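Local structure of aspartate aminotransferase (Rhodobacter sphaeroides, 3NRA) at residues B[153-158]-B[187-192]; B[318-323]-B[329-334]. The protein probably catalyses the transfer of the amino group of aspartate to 2-oxoglutarate, giving oxaloacetate and glutamate, with pyridoxal 5'-phosphate as cofactor. All coordinates share one frame; numbering follows the deposited sequence.

Contact 1: residues B[153-158]-B[187-192]; sequences VQLDYV and NPNNPA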
# COMPACT_ATOMS: atom_id res chain seq x y z
N VAL B 153 12.78 12.99 21.31
CA VAL B 153 12.18 13.41 22.55
C VAL B 153 12.11 12.18 23.43
O VAL B 153 11.48 11.18 23.06
CB VAL B 153 10.77 13.93 22.31
CG1 VAL B 153 10.13 14.41 23.65
CG2 VAL B 153 10.77 15.06 21.24
N GLN B 154 12.76 12.23 24.59
CA GLN B 154 12.81 11.07 25.49
C GLN B 154 11.43 10.79 26.07
O GLN B 154 10.72 11.72 26.50
CB GLN B 154 13.83 11.32 26.63
CG GLN B 154 14.08 10.15 27.55
CD GLN B 154 14.73 8.96 26.83
OE1 GLN B 154 15.62 9.12 26.00
NE2 GLN B 154 14.27 7.78 27.14
N LEU B 155 11.04 9.52 26.06
CA LEU B 155 9.96 9.02 26.91
C LEU B 155 10.59 8.41 28.12
O LEU B 155 11.14 7.31 28.04
CB LEU B 155 9.10 7.96 26.18
CG LEU B 155 7.81 7.47 26.86
CD1 LEU B 155 6.80 8.60 27.00
CD2 LEU B 155 7.18 6.26 26.10
N ASP B 156 10.49 9.09 29.27
CA ASP B 156 11.02 8.59 30.50
C ASP B 156 9.96 7.72 31.18
O ASP B 156 9.42 8.05 32.22
CB ASP B 156 11.50 9.76 31.42
CG ASP B 156 12.83 10.37 30.95
OD1 ASP B 156 13.80 9.61 30.75
OD2 ASP B 156 12.91 11.60 30.76
N TYR B 157 9.66 6.59 30.53
CA TYR B 157 8.56 5.71 30.96
C TYR B 157 8.95 4.84 32.14
O TYR B 157 8.07 4.28 32.79
CB TYR B 157 8.09 4.80 29.79
CG TYR B 157 9.11 3.75 29.36
CD1 TYR B 157 10.16 4.07 28.50
CD2 TYR B 157 9.01 2.43 29.82
CE1 TYR B 157 11.12 3.11 28.13
CE2 TYR B 157 9.95 1.47 29.45
CZ TYR B 157 11.01 1.83 28.61
OH TYR B 157 11.92 0.89 28.25
N VAL B 158 10.27 4.69 32.41
CA VAL B 158 10.71 3.84 33.51
C VAL B 158 10.53 4.57 34.85
O VAL B 158 11.35 5.47 35.22
CB VAL B 158 12.16 3.34 33.36
CG1 VAL B 158 12.55 2.52 34.58
CG2 VAL B 158 12.30 2.47 32.08
N ASN B 187 -0.05 6.66 20.72
CA ASN B 187 -0.78 6.73 21.97
C ASN B 187 -1.98 5.77 21.90
O ASN B 187 -2.90 6.04 21.17
CB ASN B 187 -1.30 8.15 22.22
CG ASN B 187 -1.93 8.29 23.57
OD1 ASN B 187 -1.65 7.52 24.47
ND2 ASN B 187 -2.81 9.28 23.71
N PRO B 188 -1.93 4.62 22.63
CA PRO B 188 -0.89 4.17 23.51
C PRO B 188 0.44 3.94 22.80
O PRO B 188 0.47 3.56 21.59
CB PRO B 188 -1.43 2.85 24.04
CG PRO B 188 -2.26 2.33 22.96
CD PRO B 188 -2.97 3.58 22.48
N ASN B 189 1.54 4.19 23.53
CA ASN B 189 2.88 3.94 23.05
C ASN B 189 3.08 2.49 22.64
O ASN B 189 2.67 1.56 23.37
CB ASN B 189 3.89 4.34 24.11
CG ASN B 189 5.31 4.13 23.67
OD1 ASN B 189 5.95 3.13 24.04
ND2 ASN B 189 5.83 5.08 22.90
N ASN B 190 3.56 2.31 21.42
CA ASN B 190 4.15 1.06 20.98
C ASN B 190 5.64 1.36 21.00
O ASN B 190 6.09 2.21 20.25
CB ASN B 190 3.64 0.73 19.54
CG ASN B 190 4.18 -0.59 18.98
OD1 ASN B 190 5.21 -1.13 19.44
ND2 ASN B 190 3.51 -1.10 17.93
N PRO B 191 6.41 0.70 21.87
CA PRO B 191 6.26 -0.62 22.44
C PRO B 191 5.78 -0.74 23.91
O PRO B 191 5.55 -1.86 24.37
CB PRO B 191 7.69 -1.14 22.38
CG PRO B 191 8.49 0.08 22.75
CD PRO B 191 7.80 1.20 22.08
N ALA B 192 5.74 0.36 24.66
CA ALA B 192 5.61 0.28 26.15
C ALA B 192 4.14 0.07 26.66
O ALA B 192 3.92 -0.41 27.77
CB ALA B 192 6.24 1.50 26.81
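Asn189 and Ala192, which both face segment 153-158, are tied to each other by the bond from Ala192 N to Asn189 OD1 (2.8 Å, N-H...O angle 160°), an Asx motif in which the side-chain oxygen takes the N-H three residues on; the N-H comes in tilted from the plane of the carboxamide. The other end of that amide, ND2, donates to Pro134 O, so both polar atoms are engaged and the flat group cannot easily turn. Over its face stands the CD2 methyl of Leu155, 3.7 Å from Asn189 CG and 3.7 Å from ND2: an apolar lid on a group whose hydrogen bonds leave by its ends. The two side chains arrive from opposite directions, and Leu155 CG, anti to the backbone N (chi1 -172°), carries the methyl across. With a leucine in place of Asn189, Ala192 N and Pro134 O would probably both lose their mates, and the turn would be less firmly set. Tyr157 meets Ala192, whose CB lies over one face of the ring, 4.2 Å from Tyr157 CD2, while CG2 of the adjacent Val158 lies over the opposite face. Segment 187-192 has cis peptides before Pro188 and Pro191, and between them Asn190 ND2 bonds O3 of the pyridoxal-lysine at position 253, which places the contact beside the cofactor site. Leu155 also rests on Val132 of strand 128-133, just past the end of edge strand 149-154, and the turn leads from strand 182-186 toward helix 198-211.

Contact 2: residues B[318-323]-B[329-334]; sequences ELLHVL and VFARTP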
# COMPACT_ATOMS: atom_id res chain seq x y z
N GLU B 318 -1.50 -11.40 34.53
CA GLU B 318 -0.72 -12.60 34.86
C GLU B 318 0.67 -12.53 34.26
O GLU B 318 1.61 -12.92 34.88
CB GLU B 318 -1.43 -13.90 34.45
CG GLU B 318 -0.82 -15.15 35.17
CD GLU B 318 -1.57 -16.46 34.88
OE1 GLU B 318 -2.40 -16.50 33.95
OE2 GLU B 318 -1.31 -17.46 35.60
N LEU B 319 0.80 -11.99 33.05
CA LEU B 319 2.15 -11.79 32.48
C LEU B 319 2.96 -10.84 33.32
O LEU B 319 4.14 -11.07 33.53
CB LEU B 319 2.11 -11.29 31.04
CG LEU B 319 1.80 -12.32 29.93
CD1 LEU B 319 2.34 -11.81 28.61
CD2 LEU B 319 2.36 -13.69 30.20
N LEU B 320 2.34 -9.78 33.81
CA LEU B 320 3.04 -8.82 34.65
C LEU B 320 3.50 -9.47 35.94
O LEU B 320 4.63 -9.29 36.34
CB LEU B 320 2.17 -7.60 34.93
CG LEU B 320 2.10 -6.54 33.82
CD1 LEU B 320 1.04 -5.50 34.16
CD2 LEU B 320 3.49 -5.89 33.61
N HIS B 321 2.63 -10.28 36.54
CA HIS B 321 3.00 -11.01 37.74
C HIS B 321 4.27 -11.88 37.55
O HIS B 321 5.18 -11.86 38.39
CB HIS B 321 1.86 -11.91 38.19
CG HIS B 321 2.12 -12.57 39.49
ND1 HIS B 321 2.08 -11.90 40.70
CD2 HIS B 321 2.47 -13.86 39.78
CE1 HIS B 321 2.37 -12.74 41.68
NE2 HIS B 321 2.62 -13.93 41.15
N VAL B 322 4.29 -12.65 36.46
CA VAL B 322 5.41 -13.53 36.13
C VAL B 322 6.70 -12.74 35.87
O VAL B 322 7.73 -13.06 36.44
CB VAL B 322 5.09 -14.42 34.90
CG1 VAL B 322 6.35 -15.16 34.40
CG2 VAL B 322 3.96 -15.43 35.23
N LEU B 323 6.62 -11.69 35.04
CA LEU B 323 7.82 -10.88 34.67
C LEU B 323 8.38 -10.11 35.87
O LEU B 323 9.56 -10.16 36.15
CB LEU B 323 7.49 -9.90 33.52
CG LEU B 323 7.13 -10.51 32.15
CD1 LEU B 323 6.48 -9.44 31.23
CD2 LEU B 323 8.34 -11.09 31.49
N VAL B 329 13.74 -7.32 36.67
CA VAL B 329 12.86 -7.00 35.53
C VAL B 329 11.94 -5.88 35.92
O VAL B 329 11.39 -5.89 37.01
CB VAL B 329 12.06 -8.23 35.07
CG1 VAL B 329 11.06 -7.89 33.97
CG2 VAL B 329 13.02 -9.32 34.59
N PHE B 330 11.87 -4.87 35.08
CA PHE B 330 10.91 -3.78 35.22
C PHE B 330 9.97 -3.81 34.03
O PHE B 330 10.42 -4.04 32.90
CB PHE B 330 11.63 -2.43 35.26
CG PHE B 330 10.72 -1.28 35.10
CD1 PHE B 330 10.12 -0.71 36.20
CD2 PHE B 330 10.38 -0.82 33.83
CE1 PHE B 330 9.23 0.31 36.04
CE2 PHE B 330 9.49 0.18 33.68
CZ PHE B 330 8.91 0.75 34.78
N ALA B 331 8.69 -3.53 34.26
CA ALA B 331 7.73 -3.36 33.15
C ALA B 331 6.58 -2.43 33.55
O ALA B 331 5.99 -2.62 34.61
CB ALA B 331 7.20 -4.69 32.72
N ARG B 332 6.29 -1.42 32.72
CA ARG B 332 5.13 -0.58 32.96
C ARG B 332 3.89 -1.40 32.72
O ARG B 332 3.85 -2.24 31.80
CB ARG B 332 5.10 0.67 32.05
CG ARG B 332 6.06 1.85 32.50
CD ARG B 332 5.58 2.52 33.77
NE ARG B 332 4.31 3.19 33.57
CZ ARG B 332 4.16 4.43 33.09
NH1 ARG B 332 5.22 5.17 32.78
NH2 ARG B 332 2.94 4.92 32.91
N THR B 333 2.86 -1.15 33.52
CA THR B 333 1.53 -1.66 33.24
C THR B 333 1.01 -1.05 31.98
O THR B 333 0.87 0.17 31.91
CB THR B 333 0.55 -1.31 34.35
OG1 THR B 333 1.10 -1.71 35.60
CG2 THR B 333 -0.82 -2.04 34.12
N PRO B 334 0.70 -1.89 30.96
CA PRO B 334 0.04 -1.36 29.77
C PRO B 334 -1.36 -0.84 30.09
O PRO B 334 -2.07 -1.44 30.88
CB PRO B 334 -0.05 -2.58 28.82
CG PRO B 334 0.82 -3.60 29.39
CD PRO B 334 0.92 -3.35 30.84
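Leu320 and Leu323, one helical turn apart, meet segment 329-334 through methyl and methylene groups and through backbone carbonyls, and Leu320 does the larger share. The two methyls of its fork work on different residues. CD2 lies 4.0 Å from Ala331 CB, and CD1 reaches between Thr333 CG2, at 3.9 Å, and Pro334 CD, at 4.0 Å. That CD1 methyl comes up to the CD corner of the proline ring, whereas the leucine and threonine side chains cross at about a right angle. With OG1 anti to the carbonyl carbon (chi1 -51°), Thr333 brings its methyl against Leu320 CD1 while the hydroxyl stays close by, where it has polar partners. Further along, Leu323 CB touches Val329 CG1 at 4.1 Å.

A second kind of contact sets hydrocarbon against backbone carbonyls. Leu323 O, in the last turn of the helix, is met by the isopropyl group of Val329: Val329 CB lies 3.3 Å from Leu323 O and Val329 CG1 3.5 Å from it, a close van der Waals fit. More loosely, Leu320 CD2 lies 4.1 Å from Arg332 O.

Polar groups are served from outside the interface. Thr333 OG1 pairs with Glu162 OE1 and with Arg324 NH2, and that same Arg324 nitrogen also bonds Ala331 O, clasping the segment just beyond the helix residues that pack on it. The side chain of Arg332 leaves the backbone away from the helix, and its NH2 donates to Arg164 O.

The contact thus folds the stretch that follows helix 304-324 back along the helix's last turns. Leu340 of strand 339-340 touches both Leu320 and Pro334, and helix 388-404 packs against Leu319 and Val322.

In the fold
Contact 1 comes first along the chain: it closes the excursion from edge strand 149-154 through helix 169-177 and strand 182-186 to the turn that bonds the cofactor, all within the large seven-stranded sheet region. Contact 2 opens only after it has closed and is a much shorter loop, a tight return from helix 304-324 toward the smaller four-stranded sheet; the two neither nest nor cross. Their centres lie about 16 Å apart, yet segments 153-158 and 329-334 touch. Arg332 NH1 probably hydrogen-bonds Tyr157 O at 3.0 Å, and Phe330 CZ packs on Val158 CA, joining the loop that follows strand 149-154 to the loop that follows helix 304-324.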